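Local atomic coordinates of adenosine deaminase (Burkholderia ambifaria, PDB entry 4GXW), a protein that binds zinc and, like others of the adenosine and AMP deaminase family, probably catalyses hydrolytic deamination of an adenine-type purine. Residues 68-76 with 266-274; 182-192 with 211-222. All blocks are in the same frame, centred on the assembly; numbering follows the deposited sequence.

Interaction 1: residues 68-76 with 266-274; sequences ARGEKPVGV and PTNSYYLRT
Lys72 and Arg273 bring the backbones to within 4.1 Å of each other, CA to CA, where the irregular loop 68-76 runs past the short helix 269-274; toward Gly75 and Ser269 the chains draw apart. The contact ties the loop between helices 62-67 and 77-87 to helix 269-274 in this TIM-barrel-type fold. Two arginines, one from each segment, do the polar work. Arg69 reaches in from the loop with CG anti to its backbone nitrogen (chi1 -177°) and a bend at chi2, which brings its guanidinium end-on to Ser269. Both terminal nitrogens grip a single atom: NH1 lies 2.9 Å and NH2 3.1 Å from Ser269 OG, and the hydroxyl oxygen sits close to the guanidinium plane. Thr267 O lies near that plane just beyond NH2, at an angle too poor for a hydrogen bond, while CB of Pro73 covers one face toward its rim. The Thr267 side chain is about 5 Å from that of the zinc ligand Asp301, and its OG1 is bonded to His306 ND1.

Arg273 answers from the helix. Its chain lies along the carbonyls of Lys72 and Pro73, then turns at chi3 (58°) to bring NH1 2.9 Å from Pro73 O. That bond lies in the carbonyl plane, with 158° at the hydrogen. Beside these polar contacts, the Pro73 ring crosses the Leu272 side chain at about a right angle, and Pro73 CD comes 3.6 Å from Leu272 CB.

On the helix side, Asn268 is the N-cap, its OD1 accepting from Tyr271 N. The paired bonds to one hydroxyl oxygen fix how the end of the Arg69 chain is turned, and its charge meets neutral oxygen here, with no carboxylate from these two segments.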
# COMPACT_ATOMS: atom_id res chain seq x y z
N ALA A 68 -3.33 -18.14 -5.34
CA ALA A 68 -2.45 -18.40 -6.47
C ALA A 68 -2.11 -17.09 -7.18
O ALA A 68 -3.00 -16.31 -7.52
CB ALA A 68 -3.09 -19.37 -7.44
N ARG A 69 -0.81 -16.86 -7.40
CA ARG A 69 -0.33 -15.64 -8.03
C ARG A 69 0.43 -15.99 -9.31
O ARG A 69 1.62 -16.33 -9.27
CB ARG A 69 0.55 -14.86 -7.06
CG ARG A 69 1.05 -13.53 -7.59
CD ARG A 69 -0.09 -12.56 -7.82
NE ARG A 69 0.42 -11.22 -8.10
CZ ARG A 69 -0.35 -10.16 -8.32
NH1 ARG A 69 -1.67 -10.28 -8.29
NH2 ARG A 69 0.20 -8.98 -8.56
N GLY A 70 -0.27 -15.91 -10.44
CA GLY A 70 0.26 -16.38 -11.72
C GLY A 70 0.98 -15.33 -12.54
O GLY A 70 1.21 -14.21 -12.08
N GLU A 71 1.33 -15.69 -13.78
CA GLU A 71 2.22 -14.87 -14.61
C GLU A 71 1.55 -13.65 -15.26
O GLU A 71 2.16 -12.59 -15.37
CB GLU A 71 2.92 -15.74 -15.66
CG GLU A 71 1.97 -16.52 -16.55
CD GLU A 71 2.69 -17.41 -17.54
OE1 GLU A 71 3.77 -17.02 -18.03
OE2 GLU A 71 2.17 -18.51 -17.83
N LYS A 72 0.30 -13.80 -15.70
CA LYS A 72 -0.50 -12.66 -16.12
C LYS A 72 -1.61 -12.47 -15.10
O LYS A 72 -2.79 -12.60 -15.44
CB LYS A 72 -1.14 -12.91 -17.49
CG LYS A 72 -0.18 -12.97 -18.67
CD LYS A 72 -0.94 -12.76 -19.97
CE LYS A 72 -0.04 -12.85 -21.18
NZ LYS A 72 0.16 -14.26 -21.60
N PRO A 73 -1.24 -12.13 -13.85
CA PRO A 73 -2.17 -12.33 -12.73
C PRO A 73 -3.45 -11.51 -12.80
O PRO A 73 -3.45 -10.35 -13.20
CB PRO A 73 -1.34 -11.90 -11.51
CG PRO A 73 -0.40 -10.89 -12.05
CD PRO A 73 -0.07 -11.34 -13.46
N VAL A 74 -4.55 -12.15 -12.41
CA VAL A 74 -5.82 -11.45 -12.27
C VAL A 74 -5.77 -10.58 -11.02
O VAL A 74 -5.00 -10.85 -10.09
CB VAL A 74 -6.99 -12.44 -12.17
CG1 VAL A 74 -7.14 -13.24 -13.46
CG2 VAL A 74 -6.79 -13.38 -10.98
N GLY A 75 -6.58 -9.53 -11.01
CA GLY A 75 -6.68 -8.68 -9.85
C GLY A 75 -7.30 -9.44 -8.70
O GLY A 75 -8.07 -10.38 -8.91
N VAL A 76 -6.99 -9.03 -7.48
CA VAL A 76 -7.39 -9.77 -6.29
C VAL A 76 -8.58 -9.14 -5.57
O VAL A 76 -8.89 -9.50 -4.43
CB VAL A 76 -6.21 -9.89 -5.30
CG1 VAL A 76 -5.01 -10.52 -5.99
CG2 VAL A 76 -5.85 -8.53 -4.74
N PRO A 266 5.44 -2.15 -7.18
CA PRO A 266 6.09 -2.89 -8.27
C PRO A 266 5.29 -4.09 -8.74
O PRO A 266 5.29 -4.40 -9.93
CB PRO A 266 7.46 -3.28 -7.68
CG PRO A 266 7.43 -2.90 -6.22
CD PRO A 266 6.35 -1.87 -6.06
N THR A 267 4.57 -4.75 -7.83
CA THR A 267 3.76 -5.90 -8.20
C THR A 267 2.35 -5.55 -8.71
O THR A 267 1.48 -6.42 -8.72
CB THR A 267 3.63 -6.87 -7.02
OG1 THR A 267 3.11 -6.18 -5.87
CG2 THR A 267 4.99 -7.46 -6.67
N ASN A 268 2.12 -4.30 -9.12
CA ASN A 268 0.81 -3.90 -9.64
C ASN A 268 0.28 -4.92 -10.65
O ASN A 268 0.94 -5.22 -11.65
CB ASN A 268 0.90 -2.52 -10.28
CG ASN A 268 -0.42 -2.06 -10.87
OD1 ASN A 268 -0.59 -2.05 -12.09
ND2 ASN A 268 -1.35 -1.68 -10.00
N SER A 269 -0.91 -5.46 -10.39
CA SER A 269 -1.42 -6.56 -11.21
C SER A 269 -1.71 -6.14 -12.64
O SER A 269 -1.48 -6.91 -13.58
CB SER A 269 -2.69 -7.15 -10.60
OG SER A 269 -2.45 -7.66 -9.30
N TYR A 270 -2.26 -4.93 -12.81
CA TYR A 270 -2.62 -4.46 -14.14
C TYR A 270 -1.42 -4.50 -15.09
O TYR A 270 -1.53 -5.02 -16.20
CB TYR A 270 -3.24 -3.05 -14.08
CG TYR A 270 -3.52 -2.46 -15.45
CD1 TYR A 270 -4.66 -2.81 -16.18
CD2 TYR A 270 -2.63 -1.56 -16.03
CE1 TYR A 270 -4.90 -2.26 -17.44
CE2 TYR A 270 -2.86 -1.02 -17.28
CZ TYR A 270 -3.99 -1.37 -17.97
OH TYR A 270 -4.21 -0.82 -19.21
N TYR A 271 -0.29 -3.94 -14.67
CA TYR A 271 0.87 -3.93 -15.57
C TYR A 271 1.47 -5.31 -15.78
O TYR A 271 1.94 -5.61 -16.88
CB TYR A 271 1.91 -2.87 -15.17
CG TYR A 271 1.45 -1.47 -15.52
CD1 TYR A 271 1.21 -1.11 -16.85
CD2 TYR A 271 1.24 -0.51 -14.54
CE1 TYR A 271 0.76 0.16 -17.19
CE2 TYR A 271 0.79 0.77 -14.86
CZ TYR A 271 0.55 1.09 -16.19
OH TYR A 271 0.11 2.35 -16.51
N LEU A 272 1.45 -6.17 -14.76
CA LEU A 272 1.91 -7.55 -14.92
C LEU A 272 1.06 -8.31 -15.94
O LEU A 272 1.55 -9.15 -16.69
CB LEU A 272 1.90 -8.29 -13.58
CG LEU A 272 3.07 -8.01 -12.63
CD1 LEU A 272 2.79 -8.55 -11.24
CD2 LEU A 272 4.32 -8.65 -13.19
N ARG A 273 -0.23 -8.00 -15.96
CA ARG A 273 -1.18 -8.71 -16.80
C ARG A 273 -1.15 -8.20 -18.24
O ARG A 273 -1.31 -8.98 -19.18
CB ARG A 273 -2.57 -8.57 -16.19
CG ARG A 273 -3.66 -9.39 -16.84
CD ARG A 273 -4.95 -9.33 -16.02
NE ARG A 273 -5.45 -7.97 -15.82
CZ ARG A 273 -5.47 -7.33 -14.66
NH1 ARG A 273 -4.99 -7.91 -13.56
NH2 ARG A 273 -5.96 -6.10 -14.58
N THR A 274 -0.93 -6.90 -18.42
CA THR A 274 -1.09 -6.28 -19.74
C THR A 274 0.20 -6.10 -20.54
O THR A 274 0.16 -6.02 -21.77
CB THR A 274 -1.84 -4.92 -19.66
OG1 THR A 274 -1.12 -4.02 -18.80
CG2 THR A 274 -3.25 -5.11 -19.15
O HOH W 1 -4.54 -6.67 -7.45

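Interaction 2: residues 182-192 with 211-222; sequences VAGIGIDYREN and FRTTAHAGEFGM. With ZN (zinc ion), chain C.
The His216 imidazole has CB of Asp188 over the centre of one face, a CH-pi contact of 3.7 Å to the ring centroid and 8° off the normal. At its edge, in plane, lie Glu219 OE1 and two waters, one of them a zinc ligand. Phe211, at the other end, turns its edge to Ala183 O. His216 lies on strand 212-217 and Phe211 just ahead of it; that strand pairs with the parallel strand 184-188, and helix 200-208 joins the two as a beta-alpha-beta unit of the TIM barrel. The strand axes run 13° apart, joined by ladder bonds such as Thr214 N to Ile185 O. Ile185 and Thr213 lie side by side, and Ile187 CG2 meets Ala215 CB.

With CG beside its backbone nitrogen (chi1 -77°), His216 places NE2 2.3 Å from the zinc, which His35, His37 and Asp301 also bind; ND1 donates to a water that also accepts from Ile187 N. Past the strands, the extended Glu191 side chain and that of Met222 pass each other pointing opposite ways. The carboxylate takes two backbone N-H groups: Glu219 N lies 3.0 Å from OE1, and Gly218 N, 2.9 Å from OE2, meets the syn lone pair of that oxygen.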
# COMPACT_ATOMS: atom_id res chain seq x y z
N VAL A 182 -6.72 7.05 13.61
CA VAL A 182 -7.45 7.14 12.36
C VAL A 182 -7.21 8.51 11.75
O VAL A 182 -7.70 9.52 12.25
CB VAL A 182 -8.95 6.87 12.59
CG1 VAL A 182 -9.72 6.92 11.28
CG2 VAL A 182 -9.13 5.51 13.26
N ALA A 183 -6.44 8.54 10.66
CA ALA A 183 -5.78 9.76 10.21
C ALA A 183 -6.39 10.43 8.97
O ALA A 183 -6.17 11.62 8.75
CB ALA A 183 -4.31 9.48 9.97
N GLY A 184 -7.10 9.67 8.15
CA GLY A 184 -7.61 10.24 6.92
C GLY A 184 -8.32 9.21 6.08
O GLY A 184 -8.51 8.08 6.54
N ILE A 185 -8.69 9.61 4.86
CA ILE A 185 -9.41 8.73 3.95
C ILE A 185 -8.64 8.48 2.67
O ILE A 185 -7.78 9.26 2.27
CB ILE A 185 -10.83 9.24 3.59
CG1 ILE A 185 -10.75 10.57 2.82
CG2 ILE A 185 -11.70 9.35 4.82
CD1 ILE A 185 -12.03 10.89 2.06
N GLY A 186 -9.00 7.38 2.02
CA GLY A 186 -8.53 7.06 0.68
C GLY A 186 -9.70 6.65 -0.21
O GLY A 186 -10.87 6.72 0.21
N ILE A 187 -9.41 6.23 -1.44
CA ILE A 187 -10.43 5.70 -2.35
C ILE A 187 -9.80 4.61 -3.19
O ILE A 187 -8.70 4.78 -3.72
CB ILE A 187 -11.09 6.80 -3.23
CG1 ILE A 187 -12.24 6.22 -4.04
CG2 ILE A 187 -10.08 7.47 -4.17
CD1 ILE A 187 -13.14 7.29 -4.65
N ASP A 188 -10.48 3.47 -3.30
CA ASP A 188 -9.95 2.35 -4.06
C ASP A 188 -11.07 1.49 -4.67
O ASP A 188 -12.20 1.96 -4.79
CB ASP A 188 -8.96 1.53 -3.21
CG ASP A 188 -9.54 1.07 -1.88
OD1 ASP A 188 -10.68 0.56 -1.86
OD2 ASP A 188 -8.86 1.21 -0.85
N TYR A 189 -10.74 0.25 -5.02
CA TYR A 189 -11.54 -0.63 -5.88
C TYR A 189 -11.46 -0.19 -7.35
O TYR A 189 -10.59 0.61 -7.70
CB TYR A 189 -12.96 -0.87 -5.34
CG TYR A 189 -13.02 -1.93 -4.24
CD1 TYR A 189 -12.90 -3.28 -4.56
CD2 TYR A 189 -13.20 -1.60 -2.91
CE1 TYR A 189 -12.96 -4.26 -3.60
CE2 TYR A 189 -13.27 -2.59 -1.92
CZ TYR A 189 -13.14 -3.92 -2.28
OH TYR A 189 -13.22 -4.93 -1.35
N ARG A 190 -12.31 -0.73 -8.23
CA ARG A 190 -12.06 -0.56 -9.67
C ARG A 190 -12.25 0.88 -10.13
O ARG A 190 -13.32 1.45 -9.96
CB ARG A 190 -12.94 -1.51 -10.49
CG ARG A 190 -12.56 -1.61 -11.97
CD ARG A 190 -13.42 -2.65 -12.70
NE ARG A 190 -13.13 -2.71 -14.13
CZ ARG A 190 -13.90 -2.17 -15.07
NH1 ARG A 190 -13.56 -2.27 -16.35
NH2 ARG A 190 -15.02 -1.53 -14.74
N GLU A 191 -11.20 1.46 -10.71
CA GLU A 191 -11.20 2.88 -11.07
C GLU A 191 -12.03 3.15 -12.34
O GLU A 191 -12.62 4.23 -12.49
CB GLU A 191 -9.76 3.38 -11.23
CG GLU A 191 -9.61 4.89 -11.33
CD GLU A 191 -8.16 5.35 -11.38
OE1 GLU A 191 -7.24 4.52 -11.14
OE2 GLU A 191 -7.93 6.55 -11.67
N ASN A 192 -12.08 2.18 -13.24
CA ASN A 192 -12.75 2.35 -14.53
C ASN A 192 -14.19 2.84 -14.36
O ASN A 192 -14.96 2.25 -13.60
CB ASN A 192 -12.79 1.03 -15.30
CG ASN A 192 -11.43 0.36 -15.40
OD1 ASN A 192 -10.82 0.01 -14.39
ND2 ASN A 192 -10.97 0.16 -16.63
N PHE A 211 -9.29 15.82 8.47
CA PHE A 211 -8.60 14.61 8.03
C PHE A 211 -7.71 14.86 6.83
O PHE A 211 -8.00 15.71 5.99
CB PHE A 211 -9.62 13.51 7.71
CG PHE A 211 -10.35 13.00 8.92
CD1 PHE A 211 -9.68 12.29 9.91
CD2 PHE A 211 -11.71 13.25 9.09
CE1 PHE A 211 -10.35 11.84 11.04
CE2 PHE A 211 -12.38 12.79 10.22
CZ PHE A 211 -11.70 12.09 11.19
N ARG A 212 -6.62 14.09 6.76
CA ARG A 212 -5.83 14.04 5.53
C ARG A 212 -6.53 13.15 4.52
O ARG A 212 -7.44 12.39 4.87
CB ARG A 212 -4.42 13.52 5.82
CG ARG A 212 -3.55 14.51 6.58
CD ARG A 212 -2.26 13.84 6.90
NE ARG A 212 -1.15 14.68 7.32
CZ ARG A 212 -0.65 14.68 8.55
NH1 ARG A 212 -1.17 13.89 9.48
NH2 ARG A 212 0.38 15.46 8.85
N THR A 213 -6.14 13.27 3.25
CA THR A 213 -6.74 12.45 2.22
C THR A 213 -5.71 11.96 1.21
O THR A 213 -4.69 12.62 0.95
CB THR A 213 -7.89 13.19 1.45
OG1 THR A 213 -7.36 14.17 0.57
CG2 THR A 213 -8.92 13.84 2.38
N THR A 214 -6.00 10.80 0.65
CA THR A 214 -5.21 10.23 -0.43
C THR A 214 -6.19 9.61 -1.43
O THR A 214 -7.39 9.54 -1.15
CB THR A 214 -4.18 9.19 0.09
OG1 THR A 214 -3.33 8.77 -0.99
CG2 THR A 214 -4.86 7.99 0.72
N ALA A 215 -5.70 9.19 -2.59
CA ALA A 215 -6.58 8.59 -3.60
C ALA A 215 -5.82 7.71 -4.57
O ALA A 215 -4.76 8.11 -5.05
CB ALA A 215 -7.33 9.68 -4.38
N HIS A 216 -6.37 6.54 -4.87
CA HIS A 216 -5.92 5.74 -6.02
C HIS A 216 -6.31 6.51 -7.29
O HIS A 216 -7.48 6.89 -7.48
CB HIS A 216 -6.59 4.35 -6.04
CG HIS A 216 -6.02 3.36 -5.06
ND1 HIS A 216 -5.91 3.62 -3.71
CD2 HIS A 216 -5.57 2.10 -5.24
CE1 HIS A 216 -5.41 2.55 -3.10
NE2 HIS A 216 -5.19 1.61 -4.01
N ALA A 217 -5.34 6.74 -8.17
CA ALA A 217 -5.60 7.45 -9.42
C ALA A 217 -4.58 7.06 -10.47
O ALA A 217 -3.39 6.90 -10.17
CB ALA A 217 -5.57 8.96 -9.20
N GLY A 218 -5.03 6.88 -11.71
CA GLY A 218 -4.13 6.54 -12.80
C GLY A 218 -3.68 5.09 -12.82
O GLY A 218 -2.62 4.76 -13.38
N GLU A 219 -4.46 4.22 -12.17
CA GLU A 219 -4.28 2.77 -12.24
C GLU A 219 -5.12 2.24 -13.40
O GLU A 219 -6.00 2.93 -13.91
CB GLU A 219 -4.72 2.12 -10.91
CG GLU A 219 -4.25 0.69 -10.73
CD GLU A 219 -4.72 0.03 -9.44
OE1 GLU A 219 -5.43 0.67 -8.62
OE2 GLU A 219 -4.38 -1.16 -9.24
N PHE A 220 -4.84 1.01 -13.83
CA PHE A 220 -5.59 0.36 -14.91
C PHE A 220 -5.54 1.13 -16.24
O PHE A 220 -6.43 0.99 -17.08
CB PHE A 220 -7.07 0.15 -14.53
CG PHE A 220 -7.27 -0.44 -13.16
CD1 PHE A 220 -7.11 -1.80 -12.94
CD2 PHE A 220 -7.66 0.36 -12.09
CE1 PHE A 220 -7.31 -2.35 -11.68
CE2 PHE A 220 -7.87 -0.18 -10.83
CZ PHE A 220 -7.69 -1.54 -10.63
N GLY A 221 -4.51 1.95 -16.41
CA GLY A 221 -4.40 2.78 -17.60
C GLY A 221 -5.41 3.91 -17.65
O GLY A 221 -5.62 4.49 -18.71
N MET A 222 -6.03 4.23 -16.52
CA MET A 222 -7.00 5.32 -16.50
C MET A 222 -6.31 6.66 -16.78
O MET A 222 -5.11 6.79 -16.53
CB MET A 222 -7.78 5.35 -15.18
CG MET A 222 -8.77 4.20 -15.03
SD MET A 222 -10.05 4.19 -16.30
CE MET A 222 -9.40 2.96 -17.43
ZN ZN C . -4.07 -0.29 -3.52
O HOH W 2 -4.24 13.22 9.87
O HOH W 3 -6.39 5.65 -1.78
O HOH W 4 -7.69 -0.63 -7.13
O HOH W 5 -8.97 8.13 -9.51
O HOH W 6 -7.16 2.82 -8.87
O HOH W 7 -8.41 -0.83 -17.66
O HOH W 8 -4.02 -0.83 -5.41

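In the fold
Interaction 2 falls between the two segments of interaction 1 along the chain: 68-76 comes first, then 182-192 and 211-222, and 266-274 last. Their centres are 19 Å apart. Interaction 2 belongs to the parallel sheet of the barrel and supplies a zinc ligand, whereas interaction 1 joins the loop between helices 62-67 and 77-87 to a short helix beyond strand 261-264, with Ser269 about 10 Å from the metal (side chain to zinc). The two meet directly: Asn268 ND2 makes a probable, weak hydrogen bond to Glu219 OE2, and Tyr270 packs on Phe220 and Gly221. Loops following different strands thus come together beside the zinc site.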